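Local coordinates for cell division protein FtsZ 1 (Methanocaldococcus jannaschii, PDB 1W5B) that binds GTP and probably hydrolyses it while polymerising into the Z ring at the future division site, which recruits other division proteins, at residues I251-S256 and S272-V277; V277-A282 and L335-V340. All blocks are in the same frame, centred on the assembly; numbering follows the deposited sequence.

Contact 1: residues I251-S256 and S272-V277; sequences IGIGES and SPLLDV
Ser-272 OG, beside Ile-253 N, is gripped by a backbone amide and a water. Leu-274 N donates to it over 3.2 Å, with an N-H...O angle of 149°, which closes an ST turn, and a water 2.7 Å from OG hands its own hydrogen to Ile-253 O. With OG anti to the backbone N (chi1 176°), the hydroxyl stays over its own turn while Ser-272 CB rests 3.7 Å from Gly-252 CA. Were Ser-272 replaced by an alanine, Leu-274 N would lose its side-chain acceptor and the water its link to the turn, which would probably be held less firmly against the strand. A second water joins the segments at their other end, accepting from Ile-251 N at 2.8 Å and donating to Leu-274 O. No direct hydrogen bond crosses between the segments: Leu-275 N lies close to Ile-251 O but at a poor angle, and is spent instead on Ser-272 O in a type I turn. Leu-274 and Leu-275 both set CB against Ile-251 O. Farther out, Leu-274 runs alongside Ile-251, CD2 to CD1 at 4.0 Å, and Val-214 of helix 207-227 and Ile-190 of strand 186-191 touch both side chains. The contact thus docks a turn on the outer edge of strand 249-256 where the C-terminal domain meets the central helix and GTPase domain of the tubulin/FtsZ fold.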
ATOM      1  N   ILE A 251      -4.136  -3.030   7.710  1.00 16.36           N
ATOM      2  CA  ILE A 251      -4.534  -1.659   7.975  1.00 21.20           C
ATOM      3  C   ILE A 251      -5.859  -1.530   8.705  1.00 26.18           C
ATOM      4  O   ILE A 251      -6.632  -2.484   8.814  1.00 20.84           O
ATOM      5  CB  ILE A 251      -4.667  -0.856   6.670  1.00 19.87           C
ATOM      6  CG1 ILE A 251      -5.942  -1.282   5.930  1.00 17.82           C
ATOM      7  CG2 ILE A 251      -3.461  -1.115   5.765  1.00 21.58           C
ATOM      8  CD1 ILE A 251      -6.298  -0.381   4.757  1.00 15.34           C
ATOM      9  N   GLY A 252      -6.095  -0.319   9.196  1.00 26.42           N
ATOM     10  CA  GLY A 252      -7.323   0.017   9.884  1.00 21.96           C
ATOM     11  C   GLY A 252      -7.630   1.436   9.439  1.00 22.13           C
ATOM     12  O   GLY A 252      -6.719   2.263   9.343  1.00 24.16           O
ATOM     13  N   ILE A 253      -8.889   1.730   9.143  1.00 20.42           N
ATOM     14  CA  ILE A 253      -9.248   3.074   8.711  1.00 24.15           C
ATOM     15  C   ILE A 253     -10.430   3.635   9.497  1.00 27.76           C
ATOM     16  O   ILE A 253     -11.447   2.964   9.690  1.00 28.10           O
ATOM     17  CB  ILE A 253      -9.609   3.110   7.217  1.00 25.45           C
ATOM     18  CG1 ILE A 253      -8.416   2.631   6.384  1.00 26.04           C
ATOM     19  CG2 ILE A 253     -10.002   4.536   6.819  1.00 21.95           C
ATOM     20  CD1 ILE A 253      -8.685   2.584   4.885  1.00 30.47           C
ATOM     21  N   GLY A 254     -10.289   4.872   9.952  1.00 26.91           N
ATOM     22  CA  GLY A 254     -11.364   5.493  10.694  1.00 28.30           C
ATOM     23  C   GLY A 254     -11.468   6.968  10.388  1.00 24.14           C
ATOM     24  O   GLY A 254     -10.501   7.606   9.979  1.00 30.26           O
ATOM     25  N   GLU A 255     -12.660   7.515  10.545  1.00 29.07           N
ATOM     26  CA  GLU A 255     -12.840   8.935  10.331  1.00 33.67           C
ATOM     27  C   GLU A 255     -14.070   9.369  11.092  1.00 36.01           C
ATOM     28  O   GLU A 255     -15.007   8.595  11.265  1.00 35.26           O
ATOM     29  CB  GLU A 255     -12.941   9.286   8.843  1.00 32.86           C
ATOM     30  CG  GLU A 255     -14.195   8.878   8.115  1.00 43.84           C
ATOM     31  CD  GLU A 255     -14.277   9.540   6.740  1.00 54.40           C
ATOM     32  OE1 GLU A 255     -13.333   9.373   5.933  1.00 52.04           O
ATOM     33  OE2 GLU A 255     -15.284  10.233   6.471  1.00 60.84           O
ATOM     34  N   SER A 256     -14.041  10.602  11.574  1.00 32.33           N
ATOM     35  CA  SER A 256     -15.137  11.136  12.354  1.00 36.22           C
ATOM     36  C   SER A 256     -15.113  12.651  12.292  1.00 34.38           C
ATOM     37  O   SER A 256     -14.068  13.258  12.019  1.00 34.13           O
ATOM     38  CB  SER A 256     -14.997  10.672  13.810  1.00 31.96           C
ATOM     39  OG  SER A 256     -16.021  11.193  14.636  1.00 35.06           O
ATOM     40  N   SER A 272     -11.377  -1.540  13.222  1.00 30.39           N
ATOM     41  CA  SER A 272     -11.688  -1.845  11.830  1.00 27.72           C
ATOM     42  C   SER A 272     -11.620  -3.326  11.480  1.00 22.80           C
ATOM     43  O   SER A 272     -10.703  -4.039  11.898  1.00 25.00           O
ATOM     44  CB  SER A 272     -10.750  -1.063  10.901  1.00 27.44           C
ATOM     45  OG  SER A 272     -10.973  -1.401   9.543  1.00 24.68           O
ATOM     46  N   PRO A 273     -12.613  -3.821  10.729  1.00 26.47           N
ATOM     47  CA  PRO A 273     -12.571  -5.240  10.362  1.00 26.94           C
ATOM     48  C   PRO A 273     -11.425  -5.518   9.392  1.00 26.94           C
ATOM     49  O   PRO A 273     -11.012  -6.666   9.211  1.00 24.00           O
ATOM     50  CB  PRO A 273     -13.953  -5.498   9.745  1.00 27.23           C
ATOM     51  CG  PRO A 273     -14.460  -4.138   9.374  1.00 34.40           C
ATOM     52  CD  PRO A 273     -13.946  -3.246  10.474  1.00 27.40           C
ATOM     53  N   LEU A 274     -10.910  -4.466   8.764  1.00 22.64           N
ATOM     54  CA  LEU A 274      -9.793  -4.631   7.837  1.00 26.79           C
ATOM     55  C   LEU A 274      -8.571  -5.093   8.630  1.00 27.17           C
ATOM     56  O   LEU A 274      -7.715  -5.808   8.118  1.00 24.92           O
ATOM     57  CB  LEU A 274      -9.490  -3.309   7.131  1.00 19.59           C
ATOM     58  CG  LEU A 274     -10.089  -3.068   5.743  1.00 28.08           C
ATOM     59  CD1 LEU A 274     -11.488  -3.607   5.650  1.00 33.49           C
ATOM     60  CD2 LEU A 274     -10.054  -1.568   5.448  1.00 28.16           C
ATOM     61  N   LEU A 275      -8.517  -4.682   9.892  1.00 25.71           N
ATOM     62  CA  LEU A 275      -7.426  -5.042  10.789  1.00 27.97           C
ATOM     63  C   LEU A 275      -7.803  -6.355  11.471  1.00 34.67           C
ATOM     64  O   LEU A 275      -7.920  -6.428  12.695  1.00 28.47           O
ATOM     65  CB  LEU A 275      -7.242  -3.931  11.822  1.00 24.97           C
ATOM     66  CG  LEU A 275      -5.995  -3.940  12.700  1.00 29.68           C
ATOM     67  CD1 LEU A 275      -4.741  -3.919  11.826  1.00 29.36           C
ATOM     68  CD2 LEU A 275      -6.038  -2.729  13.617  1.00 23.31           C
ATOM     69  N   ASP A 276      -7.984  -7.393  10.661  1.00 38.60           N
ATOM     70  CA  ASP A 276      -8.381  -8.705  11.155  1.00 40.94           C
ATOM     71  C   ASP A 276      -7.234  -9.532  11.742  1.00 38.76           C
ATOM     72  O   ASP A 276      -6.778 -10.503  11.139  1.00 34.06           O
ATOM     73  CB  ASP A 276      -9.064  -9.475  10.024  1.00 44.42           C
ATOM     74  CG  ASP A 276      -9.666 -10.778  10.490  1.00 46.97           C
ATOM     75  OD1 ASP A 276     -10.101 -10.850  11.663  1.00 46.15           O
ATOM     76  OD2 ASP A 276      -9.715 -11.723   9.675  1.00 50.92           O
ATOM     77  N   VAL A 277      -6.792  -9.151  12.933  1.00 37.09           N
ATOM     78  CA  VAL A 277      -5.695  -9.840  13.599  1.00 42.20           C
ATOM     79  C   VAL A 277      -5.511  -9.257  14.994  1.00 44.89           C
ATOM     80  O   VAL A 277      -5.982  -8.155  15.283  1.00 46.61           O
ATOM     81  CB  VAL A 277      -4.367  -9.659  12.813  1.00 42.38           C
ATOM     82  CG1 VAL A 277      -4.021  -8.177  12.710  1.00 36.88           C
ATOM     83  CG2 VAL A 277      -3.235 -10.406  13.499  1.00 39.42           C
TER
HETATM   84  O   HOH W   1      -5.740  -4.733   6.171  1.00 18.39           O
HETATM   85  O   HOH W   2     -12.648   0.601   8.982  1.00 22.92           O

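Contact 2: residues V277-A282 and L335-V340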
ATOM      1  N   VAL A 277      -6.792  -9.151  12.933  1.00 37.09           N
ATOM      2  CA  VAL A 277      -5.695  -9.840  13.599  1.00 42.20           C
ATOM      3  C   VAL A 277      -5.511  -9.257  14.994  1.00 44.89           C
ATOM      4  O   VAL A 277      -5.982  -8.155  15.283  1.00 46.61           O
ATOM      5  CB  VAL A 277      -4.367  -9.659  12.813  1.00 42.38           C
ATOM      6  CG1 VAL A 277      -4.021  -8.177  12.710  1.00 36.88           C
ATOM      7  CG2 VAL A 277      -3.235 -10.406  13.499  1.00 39.42           C
ATOM      8  N   ASP A 278      -4.834 -10.004  15.858  1.00 46.07           N
ATOM      9  CA  ASP A 278      -4.563  -9.537  17.210  1.00 50.70           C
ATOM     10  C   ASP A 278      -3.402  -8.555  17.079  1.00 46.87           C
ATOM     11  O   ASP A 278      -2.314  -8.931  16.650  1.00 46.52           O
ATOM     12  CB  ASP A 278      -4.161 -10.713  18.106  1.00 60.40           C
ATOM     13  CG  ASP A 278      -4.861 -10.690  19.452  1.00 67.29           C
ATOM     14  OD1 ASP A 278      -6.085 -10.936  19.491  1.00 72.16           O
ATOM     15  OD2 ASP A 278      -4.190 -10.420  20.470  1.00 72.49           O
ATOM     16  N   ILE A 279      -3.629  -7.297  17.439  1.00 47.54           N
ATOM     17  CA  ILE A 279      -2.583  -6.288  17.319  1.00 48.37           C
ATOM     18  C   ILE A 279      -1.635  -6.178  18.511  1.00 50.70           C
ATOM     19  O   ILE A 279      -0.566  -5.578  18.400  1.00 47.80           O
ATOM     20  CB  ILE A 279      -3.188  -4.900  17.056  1.00 48.86           C
ATOM     21  CG1 ILE A 279      -4.089  -4.495  18.224  1.00 52.19           C
ATOM     22  CG2 ILE A 279      -3.976  -4.923  15.758  1.00 47.14           C
ATOM     23  CD1 ILE A 279      -4.602  -3.073  18.145  1.00 56.10           C
ATOM     24  N   ASP A 280      -2.015  -6.755  19.647  1.00 54.93           N
ATOM     25  CA  ASP A 280      -1.170  -6.689  20.838  1.00 61.47           C
ATOM     26  C   ASP A 280       0.221  -7.267  20.574  1.00 63.43           C
ATOM     27  O   ASP A 280       1.181  -6.940  21.273  1.00 59.51           O
ATOM     28  CB  ASP A 280      -1.825  -7.437  22.001  1.00 63.66           C
ATOM     29  CG  ASP A 280      -1.923  -8.930  21.757  1.00 70.23           C
ATOM     30  OD1 ASP A 280      -2.413  -9.646  22.656  1.00 76.38           O
ATOM     31  OD2 ASP A 280      -1.511  -9.391  20.671  1.00 67.34           O
ATOM     32  N   GLY A 281       0.321  -8.126  19.562  1.00 65.69           N
ATOM     33  CA  GLY A 281       1.599  -8.727  19.225  1.00 64.76           C
ATOM     34  C   GLY A 281       2.241  -8.046  18.030  1.00 66.05           C
ATOM     35  O   GLY A 281       2.956  -8.678  17.254  1.00 68.07           O
ATOM     36  N   ALA A 282       1.980  -6.749  17.883  1.00 61.20           N
ATOM     37  CA  ALA A 282       2.530  -5.973  16.778  1.00 56.89           C
ATOM     38  C   ALA A 282       3.884  -5.383  17.159  1.00 51.46           C
ATOM     39  O   ALA A 282       4.063  -4.894  18.269  1.00 46.38           O
ATOM     40  CB  ALA A 282       1.563  -4.858  16.396  1.00 54.06           C
ATOM     41  N   LEU A 335      -4.101   3.542   9.802  1.00 20.38           N
ATOM     42  CA  LEU A 335      -3.271   2.775  10.711  1.00 20.74           C
ATOM     43  C   LEU A 335      -2.695   1.619   9.907  1.00 19.73           C
ATOM     44  O   LEU A 335      -3.392   1.027   9.092  1.00 21.88           O
ATOM     45  CB  LEU A 335      -4.139   2.213  11.837  1.00 23.30           C
ATOM     46  CG  LEU A 335      -4.051   2.677  13.288  1.00 36.39           C
ATOM     47  CD1 LEU A 335      -3.974   4.187  13.401  1.00 28.19           C
ATOM     48  CD2 LEU A 335      -5.278   2.131  14.015  1.00 33.52           C
ATOM     49  N   VAL A 336      -1.425   1.305  10.133  1.00 26.22           N
ATOM     50  CA  VAL A 336      -0.768   0.191   9.458  1.00 22.91           C
ATOM     51  C   VAL A 336       0.024  -0.543  10.537  1.00 26.59           C
ATOM     52  O   VAL A 336       1.043  -0.046  11.010  1.00 27.25           O
ATOM     53  CB  VAL A 336       0.196   0.676   8.342  1.00 18.87           C
ATOM     54  CG1 VAL A 336       0.908  -0.521   7.716  1.00 15.33           C
ATOM     55  CG2 VAL A 336      -0.583   1.435   7.267  1.00 20.76           C
ATOM     56  N   ILE A 337      -0.468  -1.710  10.940  1.00 22.03           N
ATOM     57  CA  ILE A 337       0.187  -2.498  11.972  1.00 24.04           C
ATOM     58  C   ILE A 337       1.080  -3.538  11.309  1.00 28.52           C
ATOM     59  O   ILE A 337       0.620  -4.359  10.509  1.00 24.43           O
ATOM     60  CB  ILE A 337      -0.862  -3.168  12.905  1.00 26.91           C
ATOM     61  CG1 ILE A 337      -1.388  -2.151  13.924  1.00 29.92           C
ATOM     62  CG2 ILE A 337      -0.235  -4.305  13.667  1.00 26.21           C
ATOM     63  CD1 ILE A 337      -1.913  -0.879  13.328  1.00 31.05           C
ATOM     64  N   THR A 338       2.365  -3.493  11.650  1.00 27.79           N
ATOM     65  CA  THR A 338       3.347  -4.392  11.055  1.00 24.42           C
ATOM     66  C   THR A 338       3.814  -5.505  11.982  1.00 29.70           C
ATOM     67  O   THR A 338       3.617  -5.444  13.193  1.00 31.98           O
ATOM     68  CB  THR A 338       4.583  -3.596  10.604  1.00 24.14           C
ATOM     69  OG1 THR A 338       5.203  -2.987  11.747  1.00 24.01           O
ATOM     70  CG2 THR A 338       4.181  -2.512   9.637  1.00 22.55           C
ATOM     71  N   GLY A 339       4.440  -6.519  11.390  1.00 26.61           N
ATOM     72  CA  GLY A 339       4.951  -7.640  12.156  1.00 29.93           C
ATOM     73  C   GLY A 339       3.898  -8.542  12.769  1.00 35.82           C
ATOM     74  O   GLY A 339       4.113  -9.101  13.844  1.00 38.39           O
ATOM     75  N   VAL A 340       2.762  -8.702  12.097  1.00 32.85           N
ATOM     76  CA  VAL A 340       1.704  -9.545  12.636  1.00 31.36           C
ATOM     77  C   VAL A 340       1.662 -10.934  12.011  1.00 34.45           C
ATOM     78  O   VAL A 340       0.703 -11.672  12.219  1.00 32.77           O
ATOM     79  CB  VAL A 340       0.308  -8.886  12.465  1.00 31.74           C
ATOM     80  CG1 VAL A 340       0.285  -7.534  13.156  1.00 29.90           C
ATOM     81  CG2 VAL A 340      -0.033  -8.738  10.991  1.00 33.70           C
TER
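Peptide groups are the flat units that come together where Gly-281 and Ala-282 pass Thr-338 and Gly-339; no aromatic ring takes part. Gly-281 O and Gly-339 O stand 3.6 Å apart. Thr-338 O faces Ala-282, whose CA is 3.8 Å away, yet no hydrogen bond crosses between the segments. Cohesion comes from aliphatic groups. Ala-282 CB meets Ile-337 CG2 at 3.3 Å, tighter than an ordinary van der Waals contact, and has Val-340 CG1 as a looser neighbour. Ile-337 spreads its two branches over different partners: CG1 stands beside the backbone N (chi1 -79°) and approaches Ile-279 CG2 at 4.2 Å, while CG2 takes the alanine. Val-277 meets Val-340 at an oblique crossing, its CG2 lying 4.0 Å from Val-340 CB. A type I turn from Ile-279 to Ala-282, in which Ala-282 N donates to Ile-279 O over 2.8 Å, brings both of these residues to the strand. Asp-280 OD2, away from the contact, forms a salt bridge with Arg-343. Just past the loop, Thr-338 makes backbone bonds with Thr-283 and Gly-284. The arrangement is a loop folding over the end of strand 331-338 just before the chain enters strand 284-291, its antiparallel neighbour in the mixed four-stranded sheet of the FtsZ C-terminal domain.

Contacts 1 and 2 lie in series along the chain, the first closing before the second opens, with their centres about 11 Å apart. They share Val-277, and the single loop between helix 261-270 and strand 284-291 packs first against strand 249-256 and then against the end of strand 331-338. These strands are antiparallel neighbours in the mixed sheet, joined where Gly-252 O and Leu-335 N lie 2.9 Å apart in a probable hydrogen bond. Leu-275 also packs on Ile-337, bridging the two. Contact 1 faces the GTPase domain, the Leu-274 side chain being about 12 Å from GTP, and contact 2 lies within the C-terminal domain, so one loop ties neighbouring strands of its sheet together beside the domain interface.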